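Local coordinates for oxidoreductase (Azotobacter vinelandii, PDB 7D5N), which binds NADH and myo-inositol and, as a homolog of inositol dehydrogenase, probably catalyses NAD-dependent oxidation of a polyol or sugar, at residues Y142-H147 with W284-P289; G163-V168 with V216-F221. All coordinates share one frame; numbering follows the deposited sequence.

Interaction 1 (Y142-H147 with W284-P289); sequences YGYAGH and WWDEHP. With INS (1,2,3,4,5,6-hexahydroxy-cyclohexane), chain E.
Y144, within the 3-10 segment 143-146 that follows the final strand of the Rossmann sheet, and H147, directly after it, meet the end of strand 280-285 and the type I beta turn W285 to H288 in the C-terminal domain of this GFO/IDH/MocA-type enzyme. P289 CB lies over one face of the H147 imidazole, 3.5 Å from the ring centroid and 18° off its normal, a CH-pi contact. With CG anti to the carbonyl carbon (chi1 -76°), H147 also brings CD2 to the edge of the W284 indole, 3.5 Å from W284 CZ2; the two rings meet obliquely. A water joins H147 NE2 (2.8 Å) to D286 O, to which it donates. A leucine here would probably leave that water without its imidazole partner and P289 without a flat face to pack on. Y144 shares the flank: its CE1 passes 3.6 Å from D286 OD2, with ring and carboxylate planes inclined to one another, while H269 holds that oxygen by a hydrogen bond. The inositol site also includes H325 of the second subunit, and Y144 OH donates to O3 of myo-inositol at 2.7 Å. The W284 indole is restrained by its own NE1, which reaches P289 O at 3.0 Å with an N-H...O angle of 167°.

Interaction 2 (G163-V168 with V216-F221); sequences GEIRMV and VMLPEF
I165 and V168 on the first strand of the C-terminal domain's mixed sheet pack against L218 and F221, which bracket the type I beta turn closing the end of helix 202-217. All four side chains leave the backbone toward the opposing segment, and the contact is wholly apolar. L218 is the first residue to depart from helical phi/psi, and its two methyls divide the work. CD1 meets V168 CG2 tip to tip at 3.4 Å, tighter than usual van der Waals contact, whereas CD2 comes to 3.8 Å from I165 CG1 as those side chains cross at a slant. With CG anti to the carbonyl carbon (chi1 -60°), the L218 branch is directed at the strand, and chi2 then sets one methyl to each partner. CD2 also sits 4.2 Å above the plane of the F221 ring, over its centre, so the two turn residues are packed on one another as well as on the strand.

F221 uses the far part of its ring. Its CZ approaches I165 CG2 at 3.5 Å and I165 CB at 3.6 Å, in an oblique encounter. The I165 methyl is placed there by CG2 standing anti to the backbone N, while CG1 takes the other branch to L218. V168 and F221 instead run past each other in opposite directions, and V168 CG2 is 4.2 Å from F221 CE2.

The strand carries a classic beta bulge, R166 and M167 both facing I276, which fits the side-chain pattern: these two point away while I165 and V168, three positions apart, face the turn. Around the contact, L218 also touches I157 of helix 148-158, I165 touches V275 of strand 271-277, and F221 meets Y250 at the end of strand 243-250.

Overall arrangement
From the N terminus, the chain completes the parallel Rossmann sheet with strand 138-140 and enters 142-147, the first half of interaction 1. Helix 148-158 follows, then 163-168 starts the mixed sheet. Interaction 2 closes a loop of 47 intervening residues when 216-221 ends helix 202-217 and returns to that strand. Interaction 1 closes only at 284-289, after 136 intervening residues, so interaction 2 is nested inside it. Their centres lie about 18 Å apart and they do not touch, yet both reach the same mixed sheet. Interaction 1 joins the exit from the Rossmann sheet to strand 280-285 beside the inositol; interaction 2 ties a helix end to strand 165-173, away from the ligand sites.

Interaction 1 (Y142-H147 with W284-P289)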
# COMPACT_ATOMS: atom_id res chain seq x y z
N TYR B 142 10.24 -7.14 25.56
CA TYR B 142 9.19 -6.49 24.73
C TYR B 142 9.92 -5.80 23.57
O TYR B 142 10.02 -4.59 23.56
CB TYR B 142 8.32 -5.56 25.57
CG TYR B 142 7.36 -6.24 26.51
CD1 TYR B 142 6.38 -7.09 26.04
CD2 TYR B 142 7.44 -6.04 27.88
CE1 TYR B 142 5.48 -7.72 26.89
CE2 TYR B 142 6.56 -6.66 28.75
CZ TYR B 142 5.58 -7.50 28.26
OH TYR B 142 4.72 -8.10 29.13
N GLY B 143 10.48 -6.60 22.66
CA GLY B 143 11.49 -6.17 21.68
C GLY B 143 11.01 -5.06 20.75
O GLY B 143 11.83 -4.21 20.34
N TYR B 144 9.72 -5.05 20.42
CA TYR B 144 9.17 -4.07 19.45
C TYR B 144 9.33 -2.65 20.01
O TYR B 144 9.38 -1.69 19.23
CB TYR B 144 7.72 -4.43 19.11
CG TYR B 144 7.57 -5.82 18.57
CD1 TYR B 144 7.86 -6.13 17.25
CD2 TYR B 144 7.15 -6.85 19.40
CE1 TYR B 144 7.74 -7.42 16.76
CE2 TYR B 144 7.05 -8.15 18.93
CZ TYR B 144 7.34 -8.44 17.61
OH TYR B 144 7.22 -9.71 17.14
N ALA B 145 9.50 -2.52 21.33
CA ALA B 145 9.62 -1.19 21.98
C ALA B 145 10.98 -0.55 21.65
O ALA B 145 11.15 0.70 21.86
CB ALA B 145 9.36 -1.32 23.46
N GLY B 146 11.91 -1.32 21.09
CA GLY B 146 13.23 -0.78 20.68
C GLY B 146 13.16 0.04 19.40
O GLY B 146 14.16 0.72 19.07
N HIS B 147 12.08 -0.07 18.63
CA HIS B 147 11.96 0.68 17.36
C HIS B 147 11.88 2.18 17.66
O HIS B 147 11.06 2.56 18.49
CB HIS B 147 10.77 0.20 16.56
CG HIS B 147 10.99 -1.11 15.87
ND1 HIS B 147 11.89 -1.25 14.84
CD2 HIS B 147 10.40 -2.31 16.04
CE1 HIS B 147 11.85 -2.51 14.40
NE2 HIS B 147 10.94 -3.17 15.12
N TRP B 284 1.16 2.56 13.94
CA TRP B 284 2.42 1.83 13.71
C TRP B 284 2.12 0.36 13.47
O TRP B 284 1.24 -0.20 14.16
CB TRP B 284 3.35 2.01 14.89
CG TRP B 284 4.71 1.44 14.67
CD1 TRP B 284 5.75 2.00 13.99
CD2 TRP B 284 5.17 0.17 15.16
NE1 TRP B 284 6.83 1.15 14.03
CE2 TRP B 284 6.51 0.04 14.76
CE3 TRP B 284 4.58 -0.86 15.90
CZ2 TRP B 284 7.27 -1.09 15.07
CZ3 TRP B 284 5.32 -1.97 16.21
CH2 TRP B 284 6.66 -2.07 15.81
N TRP B 285 2.86 -0.24 12.55
CA TRP B 285 2.66 -1.64 12.13
C TRP B 285 4.02 -2.35 12.15
O TRP B 285 4.94 -1.87 11.46
CB TRP B 285 1.99 -1.62 10.76
CG TRP B 285 1.85 -2.96 10.13
CD1 TRP B 285 1.86 -4.18 10.74
CD2 TRP B 285 1.59 -3.20 8.74
NE1 TRP B 285 1.66 -5.17 9.81
CE2 TRP B 285 1.49 -4.60 8.58
CE3 TRP B 285 1.44 -2.37 7.63
CZ2 TRP B 285 1.26 -5.19 7.33
CZ3 TRP B 285 1.21 -2.95 6.40
CH2 TRP B 285 1.12 -4.34 6.26
N ASP B 286 4.14 -3.44 12.92
CA ASP B 286 5.44 -4.07 13.23
C ASP B 286 6.15 -4.53 11.95
O ASP B 286 7.38 -4.58 11.97
CB ASP B 286 5.33 -5.21 14.25
CG ASP B 286 4.63 -6.49 13.82
OD1 ASP B 286 3.81 -6.44 12.88
OD2 ASP B 286 4.92 -7.55 14.46
N GLU B 287 5.41 -4.90 10.90
CA GLU B 287 6.04 -5.49 9.69
C GLU B 287 6.69 -4.39 8.85
O GLU B 287 7.56 -4.70 8.02
CB GLU B 287 5.01 -6.25 8.86
CG GLU B 287 4.44 -7.47 9.56
CD GLU B 287 3.25 -8.09 8.83
OE1 GLU B 287 3.48 -8.62 7.74
OE2 GLU B 287 2.10 -8.06 9.37
N HIS B 288 6.30 -3.13 9.09
CA HIS B 288 6.87 -1.94 8.42
C HIS B 288 7.26 -0.96 9.51
O HIS B 288 6.66 0.10 9.62
CB HIS B 288 5.90 -1.38 7.36
CG HIS B 288 5.62 -2.40 6.32
ND1 HIS B 288 6.58 -2.84 5.43
CD2 HIS B 288 4.51 -3.13 6.06
CE1 HIS B 288 6.06 -3.76 4.64
NE2 HIS B 288 4.79 -3.96 5.01
N PRO B 289 8.27 -1.34 10.33
CA PRO B 289 8.55 -0.64 11.58
C PRO B 289 9.23 0.72 11.39
O PRO B 289 9.30 1.47 12.34
CB PRO B 289 9.51 -1.60 12.30
CG PRO B 289 10.27 -2.24 11.16
CD PRO B 289 9.24 -2.41 10.07
C1 INS E . 5.13 -14.78 18.01
C2 INS E . 5.98 -13.54 17.86
C3 INS E . 5.94 -12.70 19.12
C4 INS E . 6.30 -13.53 20.35
C5 INS E . 5.54 -14.84 20.44
C6 INS E . 5.67 -15.62 19.15
O1 INS E . 5.12 -15.50 16.77
O2 INS E . 7.33 -13.94 17.63
O3 INS E . 6.86 -11.60 18.97
O4 INS E . 6.10 -12.82 21.55
O5 INS E . 6.04 -15.63 21.51
O6 INS E . 4.96 -16.82 19.32
O HOH W 1 9.15 -5.15 14.13

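Interaction 2 (G163-V168 with V216-F221)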
# COMPACT_ATOMS: atom_id res chain seq x y z
N GLY B 163 -3.72 16.08 20.18
CA GLY B 163 -4.80 16.63 21.00
C GLY B 163 -5.06 15.72 22.19
O GLY B 163 -4.11 15.08 22.67
N GLU B 164 -6.30 15.68 22.66
CA GLU B 164 -6.69 14.83 23.81
C GLU B 164 -6.84 13.38 23.33
O GLU B 164 -7.55 13.14 22.34
CB GLU B 164 -7.99 15.35 24.43
CG GLU B 164 -8.47 14.44 25.56
CD GLU B 164 -9.65 14.91 26.40
OE1 GLU B 164 -10.45 15.74 25.90
OE2 GLU B 164 -9.79 14.40 27.54
N ILE B 165 -6.22 12.42 24.01
CA ILE B 165 -6.27 11.00 23.57
C ILE B 165 -7.66 10.43 23.86
O ILE B 165 -8.16 10.58 24.99
CB ILE B 165 -5.15 10.19 24.24
CG1 ILE B 165 -3.78 10.82 24.01
CG2 ILE B 165 -5.22 8.74 23.78
CD1 ILE B 165 -3.45 11.11 22.58
N ARG B 166 -8.26 9.79 22.87
CA ARG B 166 -9.63 9.26 23.00
C ARG B 166 -9.61 7.74 22.92
O ARG B 166 -10.34 7.11 23.70
CB ARG B 166 -10.50 9.86 21.90
CG ARG B 166 -10.82 11.31 22.19
CD ARG B 166 -11.48 12.00 21.02
NE ARG B 166 -11.98 13.31 21.43
CZ ARG B 166 -12.58 14.16 20.62
NH1 ARG B 166 -12.70 13.87 19.34
NH2 ARG B 166 -13.01 15.31 21.09
N MET B 167 -8.82 7.18 22.02
CA MET B 167 -8.85 5.72 21.82
C MET B 167 -7.45 5.17 21.54
O MET B 167 -6.59 5.88 20.94
CB MET B 167 -9.76 5.37 20.65
CG MET B 167 -11.20 5.40 20.99
SD MET B 167 -12.10 5.42 19.43
CE MET B 167 -11.87 7.15 19.07
N VAL B 168 -7.24 3.94 22.02
CA VAL B 168 -6.00 3.17 21.74
C VAL B 168 -6.43 1.83 21.18
O VAL B 168 -7.05 1.06 21.92
CB VAL B 168 -5.14 3.01 23.00
CG1 VAL B 168 -3.75 2.53 22.62
CG2 VAL B 168 -5.06 4.30 23.81
N VAL B 216 4.33 2.46 26.71
CA VAL B 216 5.46 3.34 26.32
C VAL B 216 4.91 4.66 25.77
O VAL B 216 5.41 5.71 26.17
CB VAL B 216 6.43 2.66 25.35
CG1 VAL B 216 7.46 3.65 24.83
CG2 VAL B 216 7.13 1.48 26.01
N MET B 217 3.91 4.60 24.89
CA MET B 217 3.37 5.82 24.24
C MET B 217 2.53 6.66 25.21
O MET B 217 2.51 7.90 25.03
CB MET B 217 2.50 5.43 23.05
CG MET B 217 3.30 4.79 21.94
SD MET B 217 2.21 4.48 20.54
CE MET B 217 3.31 3.63 19.42
N LEU B 218 1.84 6.02 26.16
CA LEU B 218 0.88 6.67 27.09
C LEU B 218 1.22 6.28 28.52
O LEU B 218 0.44 5.59 29.17
CB LEU B 218 -0.54 6.22 26.71
CG LEU B 218 -0.98 6.57 25.29
CD1 LEU B 218 -2.08 5.64 24.79
CD2 LEU B 218 -1.47 8.00 25.23
N PRO B 219 2.40 6.68 29.05
CA PRO B 219 2.87 6.19 30.34
C PRO B 219 1.94 6.58 31.51
O PRO B 219 1.98 5.91 32.50
CB PRO B 219 4.27 6.81 30.51
CG PRO B 219 4.28 7.99 29.57
CD PRO B 219 3.35 7.63 28.43
N GLU B 220 1.10 7.61 31.35
CA GLU B 220 0.26 8.12 32.47
C GLU B 220 -1.15 7.54 32.38
O GLU B 220 -1.94 7.78 33.30
CB GLU B 220 0.28 9.65 32.49
CG GLU B 220 1.65 10.24 32.84
CD GLU B 220 2.43 9.51 33.92
OE1 GLU B 220 1.89 9.33 35.03
OE2 GLU B 220 3.58 9.10 33.65
N PHE B 221 -1.48 6.81 31.32
CA PHE B 221 -2.79 6.14 31.19
C PHE B 221 -2.87 5.03 32.24
O PHE B 221 -1.87 4.32 32.48
CB PHE B 221 -3.01 5.60 29.77
CG PHE B 221 -3.82 6.50 28.88
CD1 PHE B 221 -3.66 7.88 28.92
CD2 PHE B 221 -4.73 5.96 27.98
CE1 PHE B 221 -4.44 8.70 28.11
CE2 PHE B 221 -5.49 6.78 27.16
CZ PHE B 221 -5.33 8.14 27.22